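Local coordinates for biofilm-associated surface protein (Staphylococcus aureus, PDB 7C7U), which probably promotes staphylococcal biofilm formation as a calcium-binding cell-surface adhesin, acting as a switch that modulates functional amyloid assembly, at residues A[253-258]-A[292-297]; A[266-271]-A[327-332]; A[436-441]-A[511-516]; A[463-468]-A[484-489]. All blocks are in the same frame, centred on the assembly; numbering follows the deposited sequence.

Contact 1: residues A[253-258]-A[292-297]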
# COMPACT_ATOMS: atom_id res chain seq x y z
N TYR A 253 28.50 6.30 -15.00
CA TYR A 253 27.33 5.65 -14.44
C TYR A 253 26.23 5.59 -15.50
O TYR A 253 25.93 6.61 -16.14
CB TYR A 253 26.82 6.38 -13.19
CG TYR A 253 25.68 5.65 -12.53
CD1 TYR A 253 25.87 4.38 -12.00
CD2 TYR A 253 24.40 6.23 -12.44
CE1 TYR A 253 24.84 3.70 -11.42
CE2 TYR A 253 23.37 5.55 -11.86
CZ TYR A 253 23.59 4.30 -11.34
OH TYR A 253 22.55 3.64 -10.75
N ASN A 254 25.61 4.42 -15.64
CA ASN A 254 24.64 4.13 -16.69
C ASN A 254 23.35 3.67 -16.05
O ASN A 254 23.38 2.94 -15.05
CB ASN A 254 25.18 3.04 -17.64
CG ASN A 254 26.56 3.37 -18.18
OD1 ASN A 254 26.71 3.88 -19.29
ND2 ASN A 254 27.60 3.10 -17.37
N TYR A 255 22.21 4.07 -16.60
CA TYR A 255 20.94 3.80 -15.95
C TYR A 255 19.87 3.53 -17.01
O TYR A 255 19.93 4.06 -18.13
CB TYR A 255 20.54 4.96 -14.99
CG TYR A 255 20.77 6.32 -15.62
CD1 TYR A 255 19.76 6.94 -16.35
CD2 TYR A 255 22.01 6.94 -15.54
CE1 TYR A 255 19.98 8.17 -16.96
CE2 TYR A 255 22.25 8.16 -16.15
CZ TYR A 255 21.23 8.77 -16.87
OH TYR A 255 21.47 9.98 -17.48
N GLN A 256 18.93 2.65 -16.68
CA GLN A 256 17.83 2.29 -17.57
C GLN A 256 16.53 2.54 -16.81
O GLN A 256 16.31 1.95 -15.74
CB GLN A 256 17.94 0.83 -18.03
CG GLN A 256 19.29 0.51 -18.75
CD GLN A 256 19.28 -0.85 -19.47
OE1 GLN A 256 18.51 -1.74 -19.13
NE2 GLN A 256 20.17 -1.01 -20.46
N ILE A 257 15.67 3.41 -17.35
CA ILE A 257 14.38 3.72 -16.72
C ILE A 257 13.29 3.09 -17.58
O ILE A 257 13.27 3.26 -18.80
CB ILE A 257 14.18 5.25 -16.59
CG1 ILE A 257 15.41 5.92 -15.97
CG2 ILE A 257 12.89 5.60 -15.76
CD1 ILE A 257 15.70 5.47 -14.53
N ASP A 258 12.39 2.33 -16.94
CA ASP A 258 11.31 1.65 -17.65
C ASP A 258 10.59 2.61 -18.59
O ASP A 258 10.09 3.66 -18.16
CB ASP A 258 10.33 1.06 -16.64
CG ASP A 258 9.37 0.06 -17.27
OD1 ASP A 258 8.67 0.43 -18.24
OD2 ASP A 258 9.32 -1.09 -16.81
N ALA A 292 23.22 16.17 -9.92
CA ALA A 292 23.16 16.38 -11.36
C ALA A 292 21.74 16.20 -11.85
O ALA A 292 20.92 15.52 -11.22
CB ALA A 292 24.09 15.43 -12.13
N ASP A 293 21.47 16.81 -13.00
CA ASP A 293 20.33 16.47 -13.83
C ASP A 293 20.73 15.38 -14.80
O ASP A 293 21.84 15.41 -15.36
CB ASP A 293 19.83 17.70 -14.60
CG ASP A 293 19.31 18.78 -13.67
OD1 ASP A 293 18.27 18.55 -13.03
OD2 ASP A 293 19.96 19.85 -13.56
N LEU A 294 19.85 14.41 -15.00
CA LEU A 294 20.14 13.29 -15.88
C LEU A 294 19.25 13.34 -17.11
O LEU A 294 18.09 13.75 -17.04
CB LEU A 294 19.93 11.94 -15.17
CG LEU A 294 20.80 11.67 -13.95
CD1 LEU A 294 20.30 10.44 -13.18
CD2 LEU A 294 22.25 11.47 -14.41
N THR A 295 19.79 12.90 -18.24
CA THR A 295 19.00 12.78 -19.46
C THR A 295 18.82 11.30 -19.79
O THR A 295 19.68 10.47 -19.51
CB THR A 295 19.66 13.49 -20.63
OG1 THR A 295 20.67 12.66 -21.20
CG2 THR A 295 20.27 14.81 -20.19
N ILE A 296 17.66 11.00 -20.39
CA ILE A 296 17.30 9.66 -20.84
C ILE A 296 16.90 9.75 -22.30
O ILE A 296 16.40 10.78 -22.76
CB ILE A 296 16.15 9.07 -20.00
CG1 ILE A 296 15.12 10.15 -19.68
CG2 ILE A 296 16.67 8.44 -18.71
CD1 ILE A 296 13.79 9.63 -19.21
N ASP A 297 17.12 8.67 -23.05
CA ASP A 297 16.72 8.65 -24.44
C ASP A 297 15.28 8.12 -24.54
O ASP A 297 14.61 7.92 -23.52
CB ASP A 297 17.72 7.86 -25.30
CG ASP A 297 17.77 6.37 -24.97
OD1 ASP A 297 16.86 5.84 -24.30
OD2 ASP A 297 18.75 5.71 -25.39
O HOH W 1 22.68 12.31 -18.35
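The Y255 ring takes L294 over one face and I296 at its edge. L294 CD1 sits above that face, displaced toward the rim, in a CH-pi contact 4.3 Å from the ring centroid and 15° off its normal, while L294 CD2 reaches Y255 CE2 at 3.7 Å. In the ring plane, I296 CG2 comes within 3.8 Å of Y255 CE1, the two side chains crossing at about a right angle. The same methyl also meets I257 CG1 at 3.9 Å, bridging Y255 and I257. With Y255 CG between the backbone N and the carbonyl carbon (chi1 44°), the ring is presented to L294 and the hydroxyl to T295. Y255 OH donates to T295 O at 2.8 Å, tilted from the carbonyl plane. A water gives a hydrogen to Y255 OH and accepts one from T295 N, a second link to the same residue. The arrangement is consistent with two facing sheets of a beta sandwich, joined through the end of strand 290-294 and the loop beyond it. Strand 252-257 hydrogen-bonds within its own sheet to 301-305 and 359-369; strand 290-294 edges the opposing sheet, where L294 also touches V268 and L270.

Contact 2: residues A[266-271]-A[327-332]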
# COMPACT_ATOMS: atom_id res chain seq x y z
N GLU A 266 8.60 14.14 -15.18
CA GLU A 266 8.95 15.52 -15.46
C GLU A 266 10.46 15.73 -15.51
O GLU A 266 10.95 16.50 -16.34
CB GLU A 266 8.35 16.44 -14.39
CG GLU A 266 8.69 17.93 -14.55
CD GLU A 266 8.12 18.52 -15.84
OE1 GLU A 266 8.72 18.28 -16.93
OE2 GLU A 266 7.07 19.20 -15.77
N GLY A 267 11.20 15.06 -14.64
CA GLY A 267 12.64 15.20 -14.64
C GLY A 267 13.31 14.03 -13.96
O GLY A 267 12.70 13.32 -13.15
N VAL A 268 14.58 13.83 -14.30
CA VAL A 268 15.41 12.75 -13.77
C VAL A 268 16.67 13.37 -13.17
O VAL A 268 17.33 14.18 -13.81
CB VAL A 268 15.79 11.73 -14.85
CG1 VAL A 268 16.56 10.55 -14.24
CG2 VAL A 268 14.55 11.25 -15.56
N GLU A 269 17.00 12.97 -11.94
CA GLU A 269 18.10 13.58 -11.20
C GLU A 269 18.95 12.50 -10.54
O GLU A 269 18.44 11.46 -10.13
CB GLU A 269 17.59 14.52 -10.10
CG GLU A 269 16.56 15.53 -10.57
CD GLU A 269 16.09 16.45 -9.45
OE1 GLU A 269 16.21 16.06 -8.26
OE2 GLU A 269 15.61 17.56 -9.75
N LEU A 270 20.23 12.81 -10.36
CA LEU A 270 21.15 11.97 -9.61
C LEU A 270 21.37 12.58 -8.23
O LEU A 270 21.69 13.77 -8.11
CB LEU A 270 22.49 11.84 -10.35
CG LEU A 270 23.50 10.88 -9.73
CD1 LEU A 270 23.03 9.45 -9.94
CD2 LEU A 270 24.88 11.08 -10.38
N HIS A 271 21.24 11.75 -7.21
CA HIS A 271 21.47 12.19 -5.84
C HIS A 271 22.61 11.39 -5.22
O HIS A 271 22.85 10.22 -5.57
CB HIS A 271 20.20 12.04 -4.99
CG HIS A 271 19.16 13.06 -5.29
ND1 HIS A 271 18.36 13.62 -4.32
CD2 HIS A 271 18.81 13.66 -6.46
CE1 HIS A 271 17.55 14.51 -4.87
NE2 HIS A 271 17.79 14.54 -6.16
N VAL A 327 18.84 7.46 -8.10
CA VAL A 327 18.23 8.15 -9.23
C VAL A 327 16.82 8.56 -8.80
O VAL A 327 16.08 7.74 -8.23
CB VAL A 327 18.19 7.27 -10.48
CG1 VAL A 327 17.45 7.99 -11.63
CG2 VAL A 327 19.63 6.93 -10.92
N VAL A 328 16.46 9.80 -9.07
CA VAL A 328 15.15 10.35 -8.68
C VAL A 328 14.34 10.66 -9.93
O VAL A 328 14.79 11.41 -10.80
CB VAL A 328 15.31 11.61 -7.81
CG1 VAL A 328 13.89 12.17 -7.41
CG2 VAL A 328 16.14 11.30 -6.57
N LEU A 329 13.13 10.11 -10.00
CA LEU A 329 12.20 10.41 -11.08
C LEU A 329 11.10 11.29 -10.49
O LEU A 329 10.34 10.82 -9.64
CB LEU A 329 11.60 9.14 -11.67
CG LEU A 329 12.46 7.90 -11.88
CD1 LEU A 329 11.54 6.81 -12.38
CD2 LEU A 329 13.61 8.19 -12.86
N LYS A 330 11.05 12.54 -10.92
CA LYS A 330 10.02 13.47 -10.46
C LYS A 330 8.77 13.29 -11.31
O LYS A 330 8.82 13.47 -12.54
CB LYS A 330 10.54 14.90 -10.54
CG LYS A 330 11.51 15.26 -9.44
CD LYS A 330 11.71 16.78 -9.31
CE LYS A 330 12.56 17.11 -8.08
NZ LYS A 330 12.88 18.56 -7.94
N LEU A 331 7.66 12.92 -10.68
CA LEU A 331 6.42 12.74 -11.42
C LEU A 331 5.85 14.08 -11.87
O LEU A 331 6.06 15.11 -11.24
CB LEU A 331 5.38 12.00 -10.57
CG LEU A 331 5.78 10.58 -10.20
CD1 LEU A 331 4.77 9.96 -9.26
CD2 LEU A 331 5.99 9.72 -11.46
N ASN A 332 5.11 14.05 -12.98
CA ASN A 332 4.45 15.24 -13.50
C ASN A 332 2.95 15.24 -13.21
O ASN A 332 2.26 16.17 -13.63
CB ASN A 332 4.70 15.39 -15.01
CG ASN A 332 4.20 14.22 -15.83
OD1 ASN A 332 3.32 13.47 -15.40
ND2 ASN A 332 4.76 14.05 -17.03
O HOH W 2 6.29 16.25 -18.17
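Strands 267-271 and 327-331 run antiparallel at 154° with axes 4.7 Å apart, E269 and V328 forming a hydrogen-bonded pair in which V328 N reaches E269 O at 2.8 Å and E269 N returns the bond to V328 O. G267 O accepts K330 N in the next such pair. On the face carrying E269, V328 and K330, the imidazole of H271 lies with V328 CG2 over the centre of one face, 3.6 Å from the ring centroid in a CH-pi contact. The ring is fixed in rotation by a nearly straight bond (172°) from H271 NE2 to E269 OE1, 3.0 Å long; the carboxylate oxygen lies close to the ring plane and is used on its anti side. E269 OE2 makes a salt bridge to K330 NZ, weak at 3.4 Å, and a second one to K290 on the neighbouring strand 290-294, so this buried carboxylate is satisfied by a histidine and two lysines. At the other end the pairing slips into a classic beta bulge: E266 and G267 both stand opposite K330, and E266 N donates to K330 O at 2.7 Å. The chain turns a corner at E266. The reverse face is apolar. V268 CG1, anti to its own backbone N (chi1 -176°), is thereby brought 3.8 Å from V327 CG1 and 4.0 Å from L329 CD2. Past the bulge, E266 CB packs on N332 CB, while N332 ND2 is hydrogen-bonded to P263 O and to a water that bonds weakly to E266 OE1.

Contact 3: residues A[436-441]-A[511-516]; sequences PQAADI and NTFEIV
N511 ND2 donates to P436 O at 3.0 Å, in the plane of that carbonyl, and also to a water 3.1 Å away. That water in turn gives a hydrogen to Q437 OE1, joining two side-chain amides whose planes stand 78° apart. N511 CG swings anti to the backbone N (chi1 -161°), which carries the amide across to the entering strand. Farther along, D440 OD1 takes the backbone N of E514 at 2.9 Å from above its carboxylate plane, a side-chain oxygen accepting this N-H just before the main-chain bonds of I441. I441 N then donates to E514 O, and I441 O accepts V516 N at 2.9 Å, with the CA-H of I515 close by. I441 and I515 thus form a parallel bridge. The chain first pairs with 447-451 (Q437 with S451), then with 509-516, consistent with the A/A' switch of an immunoglobulin-like sandwich. Inside, I441 and I515 lie side by side, CG1 to CG1 at 3.7 Å. The F513 ring receives I441 CG1 at its edge, 4.2 Å from CE2, and A438 CB touches its CD1 at 4.1 Å. E514 turns its carboxylate away to T495 OG1 on strand 494-501.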
# COMPACT_ATOMS: atom_id res chain seq x y z
N PRO A 436 -24.33 10.56 6.41
CA PRO A 436 -24.96 10.84 7.71
C PRO A 436 -26.43 10.47 7.68
O PRO A 436 -27.08 10.49 6.63
CB PRO A 436 -24.76 12.35 7.88
CG PRO A 436 -24.65 12.90 6.50
CD PRO A 436 -24.03 11.79 5.65
N GLN A 437 -26.97 10.12 8.85
CA GLN A 437 -28.38 9.81 9.03
C GLN A 437 -28.92 10.56 10.24
O GLN A 437 -28.27 10.62 11.28
CB GLN A 437 -28.62 8.29 9.22
CG GLN A 437 -27.98 7.37 8.14
CD GLN A 437 -28.70 7.47 6.82
OE1 GLN A 437 -29.85 7.90 6.78
NE2 GLN A 437 -28.04 7.07 5.74
N ALA A 438 -30.10 11.15 10.10
CA ALA A 438 -30.69 11.90 11.20
C ALA A 438 -32.20 11.70 11.15
O ALA A 438 -32.80 11.84 10.09
CB ALA A 438 -30.34 13.39 11.10
N ALA A 439 -32.79 11.35 12.29
CA ALA A 439 -34.24 11.23 12.39
C ALA A 439 -34.90 12.59 12.23
O ALA A 439 -34.34 13.62 12.63
CB ALA A 439 -34.64 10.64 13.74
N ASP A 440 -36.08 12.60 11.61
CA ASP A 440 -36.90 13.80 11.56
C ASP A 440 -37.22 14.28 12.98
O ASP A 440 -37.33 13.48 13.91
CB ASP A 440 -38.21 13.55 10.78
CG ASP A 440 -37.98 13.21 9.31
OD1 ASP A 440 -36.89 13.47 8.77
OD2 ASP A 440 -38.94 12.71 8.68
N ILE A 441 -37.35 15.60 13.14
CA ILE A 441 -37.73 16.20 14.43
C ILE A 441 -38.89 17.17 14.21
O ILE A 441 -39.34 17.39 13.09
CB ILE A 441 -36.54 16.91 15.11
CG1 ILE A 441 -36.01 18.04 14.24
CG2 ILE A 441 -35.42 15.91 15.46
CD1 ILE A 441 -35.12 18.98 15.01
N ASN A 511 -26.79 14.56 4.11
CA ASN A 511 -28.10 13.95 3.96
C ASN A 511 -29.11 15.03 4.34
O ASN A 511 -28.74 16.08 4.89
CB ASN A 511 -28.24 12.69 4.82
CG ASN A 511 -29.36 11.77 4.36
OD1 ASN A 511 -30.01 12.01 3.34
ND2 ASN A 511 -29.61 10.72 5.13
N THR A 512 -30.39 14.79 4.04
CA THR A 512 -31.45 15.70 4.44
C THR A 512 -32.40 15.03 5.43
O THR A 512 -32.59 13.82 5.42
CB THR A 512 -32.25 16.22 3.25
OG1 THR A 512 -32.74 15.11 2.48
CG2 THR A 512 -31.39 17.12 2.38
N PHE A 513 -33.00 15.86 6.29
CA PHE A 513 -34.02 15.41 7.22
C PHE A 513 -35.07 16.51 7.30
O PHE A 513 -34.88 17.62 6.79
CB PHE A 513 -33.45 15.08 8.60
CG PHE A 513 -32.92 16.27 9.37
CD1 PHE A 513 -31.63 16.74 9.15
CD2 PHE A 513 -33.71 16.91 10.31
CE1 PHE A 513 -31.14 17.84 9.86
CE2 PHE A 513 -33.24 17.99 11.02
CZ PHE A 513 -31.95 18.46 10.79
N GLU A 514 -36.18 16.20 7.95
CA GLU A 514 -37.30 17.13 8.05
C GLU A 514 -37.49 17.63 9.48
O GLU A 514 -37.40 16.87 10.45
CB GLU A 514 -38.59 16.48 7.55
CG GLU A 514 -38.49 16.03 6.10
CD GLU A 514 -38.48 17.21 5.13
OE1 GLU A 514 -39.24 18.19 5.36
OE2 GLU A 514 -37.72 17.16 4.15
N ILE A 515 -37.73 18.94 9.60
CA ILE A 515 -38.32 19.52 10.80
C ILE A 515 -39.79 19.75 10.46
O ILE A 515 -40.12 20.49 9.52
CB ILE A 515 -37.59 20.81 11.22
CG1 ILE A 515 -36.11 20.47 11.47
CG2 ILE A 515 -38.21 21.43 12.50
CD1 ILE A 515 -35.35 21.51 12.28
N VAL A 516 -40.67 19.06 11.18
CA VAL A 516 -42.08 19.00 10.82
C VAL A 516 -42.89 19.80 11.83
O VAL A 516 -42.42 20.14 12.91
CB VAL A 516 -42.58 17.54 10.72
CG1 VAL A 516 -41.70 16.74 9.73
CG2 VAL A 516 -42.59 16.88 12.09
O HOH W 3 -31.57 8.51 4.36

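Contact 4: residues A[463-468]-A[484-489]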
# COMPACT_ATOMS: atom_id res chain seq x y z
N ALA A 463 -20.41 18.10 12.77
CA ALA A 463 -21.74 18.02 12.18
C ALA A 463 -22.39 19.40 12.23
O ALA A 463 -22.29 20.11 13.23
CB ALA A 463 -22.62 17.01 12.92
N LYS A 464 -23.06 19.75 11.14
CA LYS A 464 -23.71 21.03 10.98
C LYS A 464 -25.14 20.79 10.51
O LYS A 464 -25.37 19.96 9.62
CB LYS A 464 -22.99 21.93 9.96
CG LYS A 464 -21.48 22.07 10.17
CD LYS A 464 -20.81 22.31 8.83
CE LYS A 464 -19.35 22.66 8.95
NZ LYS A 464 -18.77 22.75 7.57
N VAL A 465 -26.08 21.52 11.10
CA VAL A 465 -27.45 21.57 10.62
C VAL A 465 -27.63 22.89 9.86
O VAL A 465 -27.36 23.97 10.40
CB VAL A 465 -28.46 21.42 11.76
CG1 VAL A 465 -29.91 21.54 11.25
CG2 VAL A 465 -28.26 20.07 12.46
N ILE A 466 -28.03 22.79 8.61
CA ILE A 466 -28.10 23.91 7.68
C ILE A 466 -29.50 23.91 7.07
O ILE A 466 -29.98 22.86 6.62
CB ILE A 466 -27.02 23.81 6.58
CG1 ILE A 466 -25.62 23.66 7.18
CG2 ILE A 466 -27.07 25.00 5.64
CD1 ILE A 466 -24.60 23.19 6.16
N ASN A 467 -30.15 25.08 7.07
CA ASN A 467 -31.49 25.18 6.49
C ASN A 467 -31.40 25.26 4.96
O ASN A 467 -30.32 25.33 4.37
CB ASN A 467 -32.25 26.36 7.10
CG ASN A 467 -31.73 27.72 6.65
OD1 ASN A 467 -31.01 27.84 5.67
ND2 ASN A 467 -32.09 28.76 7.40
N ALA A 468 -32.57 25.26 4.31
CA ALA A 468 -32.66 25.21 2.86
C ALA A 468 -32.03 26.42 2.18
O ALA A 468 -31.66 26.32 1.00
CB ALA A 468 -34.12 25.08 2.42
N PHE A 484 -24.00 11.79 16.90
CA PHE A 484 -23.93 13.23 17.12
C PHE A 484 -25.25 13.75 17.68
O PHE A 484 -26.32 13.15 17.49
CB PHE A 484 -23.55 13.99 15.84
CG PHE A 484 -24.40 13.65 14.65
CD1 PHE A 484 -25.64 14.27 14.46
CD2 PHE A 484 -23.95 12.76 13.70
CE1 PHE A 484 -26.42 13.96 13.36
CE2 PHE A 484 -24.72 12.45 12.60
CZ PHE A 484 -25.95 13.05 12.42
N SER A 485 -25.15 14.89 18.36
CA SER A 485 -26.28 15.58 18.99
C SER A 485 -26.02 17.06 18.79
O SER A 485 -25.17 17.64 19.48
CB SER A 485 -26.41 15.22 20.46
OG SER A 485 -26.38 13.81 20.62
N VAL A 486 -26.69 17.66 17.81
CA VAL A 486 -26.50 19.06 17.45
C VAL A 486 -27.61 19.87 18.11
O VAL A 486 -28.80 19.65 17.83
CB VAL A 486 -26.53 19.26 15.93
CG1 VAL A 486 -26.33 20.72 15.60
CG2 VAL A 486 -25.48 18.35 15.22
N SER A 487 -27.23 20.84 18.95
CA SER A 487 -28.19 21.76 19.55
C SER A 487 -28.67 22.77 18.51
O SER A 487 -27.87 23.33 17.76
CB SER A 487 -27.57 22.49 20.75
OG SER A 487 -27.45 21.63 21.86
N ILE A 488 -29.99 22.97 18.45
CA ILE A 488 -30.61 23.93 17.53
C ILE A 488 -31.72 24.66 18.27
O ILE A 488 -32.25 24.17 19.28
CB ILE A 488 -31.19 23.24 16.28
CG1 ILE A 488 -32.35 22.33 16.68
CG2 ILE A 488 -30.09 22.50 15.47
CD1 ILE A 488 -33.17 21.83 15.51
N PRO A 489 -32.11 25.84 17.78
CA PRO A 489 -33.34 26.47 18.31
C PRO A 489 -34.56 25.66 17.90
O PRO A 489 -34.51 24.81 17.00
CB PRO A 489 -33.36 27.85 17.63
CG PRO A 489 -31.99 28.00 16.96
CD PRO A 489 -31.52 26.62 16.68
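A463 and V465 face F484, V486 and I488 across the interior of a beta sandwich, consistent with the immunoglobulin-like domain built by residues 437-516. The strands cross at -45° with their axes 7.8 Å apart at closest, too far for backbone pairing, and no hydrogen bond spans the gap: they belong to opposite layers and meet by side chains alone. Each uses alternate residues for this, while K464 and S485 point the other way, K464 to a salt bridge with D501. One interaction is aliphatic on aromatic. A463 CB rests over one face of the F484 ring, displaced toward its rim and 4.2 Å from F484 CG; chi1 of 52° sets that ring between the backbone N and carbonyl carbon of F484. The others are between aliphatic groups. V486 divides its two methyls between neighbours on the facing strand: CG2 touches A463 CB at 3.9 Å, and CG1 reaches V465 CG2 at 3.7 Å, the two valines meeting at a slant. The one methyl of A463 thus touches both the ring and a valine branch. Strand 462-466 is hydrogen-bonded in its own layer to 472-477 and 494-501, and V465 also touches Y496 of 494-501, F513 of 509-516 and V448 of 447-451. Just past the end of strand 483-487, I488 adds a branch to the same interior, its CG2 lying anti to the carbonyl carbon and coming to 4.2 Å from V465 CB.

From the N terminus, 253-258 opens contact 1 and 266-271 opens contact 2 before 292-297 closes the first and 327-332 the second, so the two loops cross. Their centres are 9 Å apart, and strands 265-272 and 290-294 are neighbours in one sheet: L294 N lies 2.8 Å from V268 O. Contact 2 builds within that sheet; contact 1 joins it to the facing one. The chain then passes the calcium sites formed mainly by residues 389-433, one of them completed by E509. In the following domain 436-441 opens contact 3, and contact 4 opens and closes inside it before 511-516 returns. I488 CD1 meets I441 CD1 at 3.5 Å, merging both contacts into one core.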